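Local coordinates for protein 16 kDa beta-galactoside-binding lectin (PDB 1QMJ) that binds beta-galactosides such as lactose as a homodimeric galectin and may take part in regulating differentiation, at residues A[31-36]-A[116-121]; A[17-22]-A[83-88]. All blocks are in the same frame, centred on the assembly; numbering follows the deposited sequence.

Contact 1. Residues A[31-36]-A[116-121]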
# COMPACT_ATOMS: atom_id res chain seq x y z
N VAL A 31 9.20 9.72 3.81
CA VAL A 31 8.62 8.95 2.70
C VAL A 31 9.75 8.48 1.78
O VAL A 31 10.28 9.26 0.98
CB VAL A 31 7.65 9.83 1.91
CG1 VAL A 31 7.12 9.15 0.65
CG2 VAL A 31 6.41 10.23 2.72
N ASN A 32 10.08 7.21 1.93
CA ASN A 32 11.17 6.58 1.17
C ASN A 32 10.65 5.69 0.03
O ASN A 32 9.71 4.91 0.20
CB ASN A 32 12.00 5.69 2.09
CG ASN A 32 12.25 6.31 3.46
OD1 ASN A 32 12.69 7.46 3.55
ND2 ASN A 32 11.98 5.62 4.56
N VAL A 33 11.34 5.87 -1.10
CA VAL A 33 11.11 5.13 -2.36
C VAL A 33 12.47 4.68 -2.91
O VAL A 33 13.47 5.40 -2.81
CB VAL A 33 10.42 6.00 -3.42
CG1 VAL A 33 8.99 6.40 -3.05
CG2 VAL A 33 11.15 7.32 -3.69
N GLY A 34 12.50 3.48 -3.48
CA GLY A 34 13.74 2.92 -4.05
C GLY A 34 13.55 1.45 -4.44
O GLY A 34 12.48 1.05 -4.92
N LYS A 35 14.62 0.70 -4.22
CA LYS A 35 14.67 -0.74 -4.52
C LYS A 35 14.31 -1.54 -3.26
O LYS A 35 13.52 -2.49 -3.32
CB LYS A 35 16.08 -1.13 -4.98
CG LYS A 35 16.34 -0.76 -6.44
CD LYS A 35 15.24 -1.24 -7.39
CE LYS A 35 15.42 -0.73 -8.82
NZ LYS A 35 14.28 -1.03 -9.69
N ASP A 36 14.91 -1.13 -2.17
CA ASP A 36 14.68 -1.73 -0.85
C ASP A 36 15.12 -0.72 0.22
O ASP A 36 15.52 0.41 -0.10
CB ASP A 36 15.45 -3.06 -0.69
CG ASP A 36 16.90 -3.00 -1.15
OD1 ASP A 36 17.69 -2.10 -0.68
OD2 ASP A 36 17.34 -3.87 -2.00
N GLN A 116 10.35 -0.04 -6.68
CA GLN A 116 9.76 -1.29 -6.25
C GLN A 116 9.50 -1.29 -4.76
O GLN A 116 8.90 -2.22 -4.22
CB GLN A 116 10.70 -2.44 -6.58
CG GLN A 116 11.16 -2.47 -8.01
CD GLN A 116 12.13 -3.60 -8.28
OE1 GLN A 116 13.26 -3.59 -7.79
NE2 GLN A 116 11.69 -4.59 -9.05
N TYR A 117 9.94 -0.23 -4.09
CA TYR A 117 9.80 -0.12 -2.65
C TYR A 117 9.32 1.27 -2.24
O TYR A 117 9.78 2.27 -2.79
CB TYR A 117 11.17 -0.41 -2.01
CG TYR A 117 11.27 -0.23 -0.51
CD1 TYR A 117 11.59 1.01 0.05
CD2 TYR A 117 11.07 -1.32 0.35
CE1 TYR A 117 11.72 1.16 1.43
CE2 TYR A 117 11.20 -1.17 1.72
CZ TYR A 117 11.52 0.07 2.26
OH TYR A 117 11.63 0.20 3.62
N LEU A 118 8.40 1.30 -1.28
CA LEU A 118 7.84 2.55 -0.76
C LEU A 118 7.61 2.31 0.72
O LEU A 118 7.11 1.26 1.11
CB LEU A 118 6.50 2.88 -1.44
CG LEU A 118 5.64 4.06 -0.95
CD1 LEU A 118 6.36 5.38 -1.14
CD2 LEU A 118 4.33 4.10 -1.72
N ALA A 119 8.02 3.25 1.56
CA ALA A 119 7.81 3.12 3.00
C ALA A 119 7.53 4.49 3.60
O ALA A 119 8.13 5.48 3.21
CB ALA A 119 9.02 2.50 3.66
N VAL A 120 6.56 4.54 4.50
CA VAL A 120 6.20 5.79 5.17
C VAL A 120 6.52 5.58 6.64
O VAL A 120 6.10 4.58 7.22
CB VAL A 120 4.69 6.11 5.02
CG1 VAL A 120 4.36 7.39 5.78
CG2 VAL A 120 4.32 6.26 3.54
N GLU A 121 7.29 6.49 7.22
CA GLU A 121 7.66 6.39 8.63
C GLU A 121 7.52 7.72 9.37
O GLU A 121 7.32 8.77 8.76
CB GLU A 121 9.08 5.82 8.78
CG GLU A 121 10.16 6.65 8.11
CD GLU A 121 11.54 6.01 8.22
OE1 GLU A 121 11.69 4.83 7.83
OE2 GLU A 121 12.48 6.70 8.68
O HOH W 1 11.69 2.58 5.50
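Asn32 and Ala119 form one of two hydrogen-bonded pairs in an antiparallel contact between strands 29-33 and 117-122, neighbours in one of the two sheets of the galectin beta-sandwich. Asn32 N donates to Ala119 O at 2.9 Å, and Ala119 N returns a bond to Asn32 O at 2.7 Å. The second pair, Gly34 with Tyr117, ends the ladder in a classic beta bulge: Gly34 O accepts from both Tyr117 N and Gln116 N, the latter nearly along the C=O axis, while Tyr117 N comes from above the carbonyl plane. Glycine suits this corner, where phi is 171° and psi -143°.

The two faces differ in kind. On one, Val33 and Leu118 lie side by side, CG1 of Val33 pressing on CD1 of Leu118 at a tight 3.4 Å; branched aliphatic chains suit this side, which looks into the sandwich toward Ile88. On the other, chi1 of Tyr117 (175°) sets CG anti to the backbone N, where it meets Asp36 CA at 3.7 Å, and Asp36 C stands 3.8 Å above the ring plane, over its centre. A water links Tyr117 OH to Asn32 ND2, which also makes a weak 3.4 Å bond to Glu121 OE1, the amide and carboxylate planes almost perpendicular. Water and weak bond thus engage the Asn32 amide on the face near Trp67, a predicted galactoside-binding residue.

Contact 2. Residues A[17-22]-A[83-88]. With BME (beta-mercaptoethanol), chain C.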
# COMPACT_ATOMS: atom_id res chain seq x y z
N LYS A 17 0.75 8.61 -5.24
CA LYS A 17 0.16 9.57 -4.30
C LYS A 17 -0.06 8.95 -2.93
O LYS A 17 -0.72 7.91 -2.79
CB LYS A 17 -1.19 10.05 -4.81
CG LYS A 17 -1.12 10.77 -6.15
CD LYS A 17 -2.47 11.34 -6.56
CE LYS A 17 -2.38 12.35 -7.71
NZ LYS A 17 -3.52 13.27 -7.75
N VAL A 18 0.49 9.62 -1.95
CA VAL A 18 0.37 9.23 -0.55
C VAL A 18 -0.43 10.30 0.18
O VAL A 18 0.01 11.45 0.30
CB VAL A 18 1.74 9.09 0.11
CG1 VAL A 18 1.64 8.75 1.60
CG2 VAL A 18 2.60 7.99 -0.51
N LYS A 19 -1.58 9.89 0.65
CA LYS A 19 -2.48 10.77 1.41
C LYS A 19 -2.44 10.35 2.87
O LYS A 19 -2.40 9.16 3.20
CB LYS A 19 -3.91 10.65 0.89
CG LYS A 19 -4.02 10.79 -0.63
CD LYS A 19 -5.47 10.71 -1.12
CE LYS A 19 -6.28 11.97 -0.80
NZ LYS A 19 -6.61 12.10 0.63
N GLY A 20 -2.46 11.34 3.73
CA GLY A 20 -2.42 11.09 5.17
C GLY A 20 -2.57 12.39 5.95
O GLY A 20 -2.89 13.44 5.39
N LYS A 21 -2.33 12.25 7.23
CA LYS A 21 -2.41 13.36 8.17
C LYS A 21 -1.18 13.40 9.06
O LYS A 21 -0.77 12.38 9.64
CB LYS A 21 -3.65 13.20 9.06
CG LYS A 21 -3.80 14.31 10.09
CD LYS A 21 -4.20 13.79 11.48
CE LYS A 21 -4.25 14.90 12.54
NZ LYS A 21 -5.23 15.95 12.23
N ILE A 22 -0.62 14.59 9.15
CA ILE A 22 0.54 14.84 9.99
C ILE A 22 0.03 14.98 11.42
O ILE A 22 -0.90 15.76 11.69
CB ILE A 22 1.25 16.13 9.55
CG1 ILE A 22 1.65 16.13 8.07
CG2 ILE A 22 2.54 16.41 10.32
CD1 ILE A 22 2.05 17.52 7.56
N LYS A 83 -3.54 17.66 6.98
CA LYS A 83 -3.89 16.55 6.09
C LYS A 83 -3.38 16.90 4.70
O LYS A 83 -3.91 17.80 4.03
CB LYS A 83 -5.40 16.35 6.05
CG LYS A 83 -5.96 15.71 7.32
CD LYS A 83 -7.38 16.17 7.64
CE LYS A 83 -7.83 15.78 9.05
NZ LYS A 83 -9.07 16.46 9.47
N VAL A 84 -2.35 16.19 4.28
CA VAL A 84 -1.72 16.44 2.98
C VAL A 84 -1.62 15.18 2.13
O VAL A 84 -1.67 14.05 2.65
CB VAL A 84 -0.30 16.97 3.20
CG1 VAL A 84 0.63 15.95 3.87
CG2 VAL A 84 0.40 17.37 1.90
N GLU A 85 -1.48 15.48 0.84
CA GLU A 85 -1.32 14.49 -0.24
C GLU A 85 0.02 14.77 -0.93
O GLU A 85 0.26 15.87 -1.44
CB GLU A 85 -2.45 14.61 -1.28
CG GLU A 85 -2.33 13.58 -2.41
CD GLU A 85 -3.54 13.54 -3.35
OE1 GLU A 85 -4.04 14.64 -3.79
OE2 GLU A 85 -4.05 12.41 -3.70
N ILE A 86 0.85 13.76 -0.92
CA ILE A 86 2.19 13.83 -1.51
C ILE A 86 2.24 13.00 -2.80
O ILE A 86 1.97 11.79 -2.79
CB ILE A 86 3.20 13.30 -0.50
CG1 ILE A 86 3.21 14.11 0.80
CG2 ILE A 86 4.64 13.32 -1.01
CD1 ILE A 86 3.75 13.33 2.00
N CYS A 87 2.59 13.68 -3.88
CA CYS A 87 2.69 13.06 -5.21
C CYS A 87 4.16 12.93 -5.61
O CYS A 87 4.92 13.91 -5.59
CB CYS A 87 1.95 13.91 -6.24
SG CYS A 87 0.12 13.97 -5.93
N ILE A 88 4.51 11.71 -5.98
CA ILE A 88 5.87 11.37 -6.38
C ILE A 88 5.91 10.74 -7.78
O ILE A 88 5.14 9.83 -8.10
CB ILE A 88 6.46 10.37 -5.39
CG1 ILE A 88 6.61 10.95 -3.98
CG2 ILE A 88 7.85 9.87 -5.79
CD1 ILE A 88 6.83 9.88 -2.91
C1 BME C . -0.15 17.59 -4.76
C2 BME C . -1.17 16.62 -5.38
O1 BME C . -0.42 17.73 -3.39
S2 BME C . -0.45 15.69 -6.75
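Glu85 has CG anti to the backbone N (chi1 -179°), while Lys17 and Lys19 across the ladder each carry CG anti to the carbonyl carbon; beyond CG the Glu85 chain stays extended (chi2 172°), which carries its carboxylate to the lysine chains on the same face. Glu85 OE2 sits between the two lysines, touching CD of Lys17 and CD of Lys19 at 3.4 Å each. The contacts are made by methylene groups: Lys17 NZ stays 4.2 Å from Glu85 OE2, beyond a salt bridge, though the opposite charges would still be expected to attract. Long flexible lysines suit this face because their methylenes can pack on Glu85 while both NZ atoms remain beyond salt-bridge distance of OE2.

Lys17 also runs past Cys87, its CG 3.4 Å from Cys87 SG. That sulfur is covalently bound to S2 of a beta-mercaptoethanol, probably from the crystallisation liquor, whose O1 donates a 2.8 Å hydrogen bond to Glu85 O.

The backbone binds the strands antiparallel. Val18 and Ile86 exchange two nearly straight bonds; Gly20 N donates to Val84 O at 3.0 Å, and the return bond is weak. On the opposite face Ile22 CD1 meets Val84 CG1 at 4.3 Å, beta-branched residues well suited to an extended chain. Strand 16-22 lies between 83-90 and 124-131 in a five-stranded sheet, Phe124 packing on Val18, Ile22 and Val84, while strand 94-98 flanks 83-90 on its other edge and Phe29 of the facing sheet meets Ile22 and Ile86.

How the contacts relate
Contacts 1 and 2 join antiparallel strand pairs in the two opposed sheets of the same sandwich, their centres 14 Å apart. They meet through their apolar faces: Val31 CG1 of 31-36 packs 3.6 Å from Ile88 CD1 of 83-88, and Val120 CG2 lies 4.1 Å from Val18 CG1. These valines and Ile88 form core shared by both contacts. Six of eleven touching residues are buried in contact 1 and four of eleven in contact 2, whose lysine and glutamate face is the more exposed and lies away from the predicted sugar site. Contact 1 instead sets the Asn32 amide near that site, with Tyr117 and Glu121 as further polar groups. Strands 16-22 and 29-33 follow each other in the chain, and the four segments alternate along it.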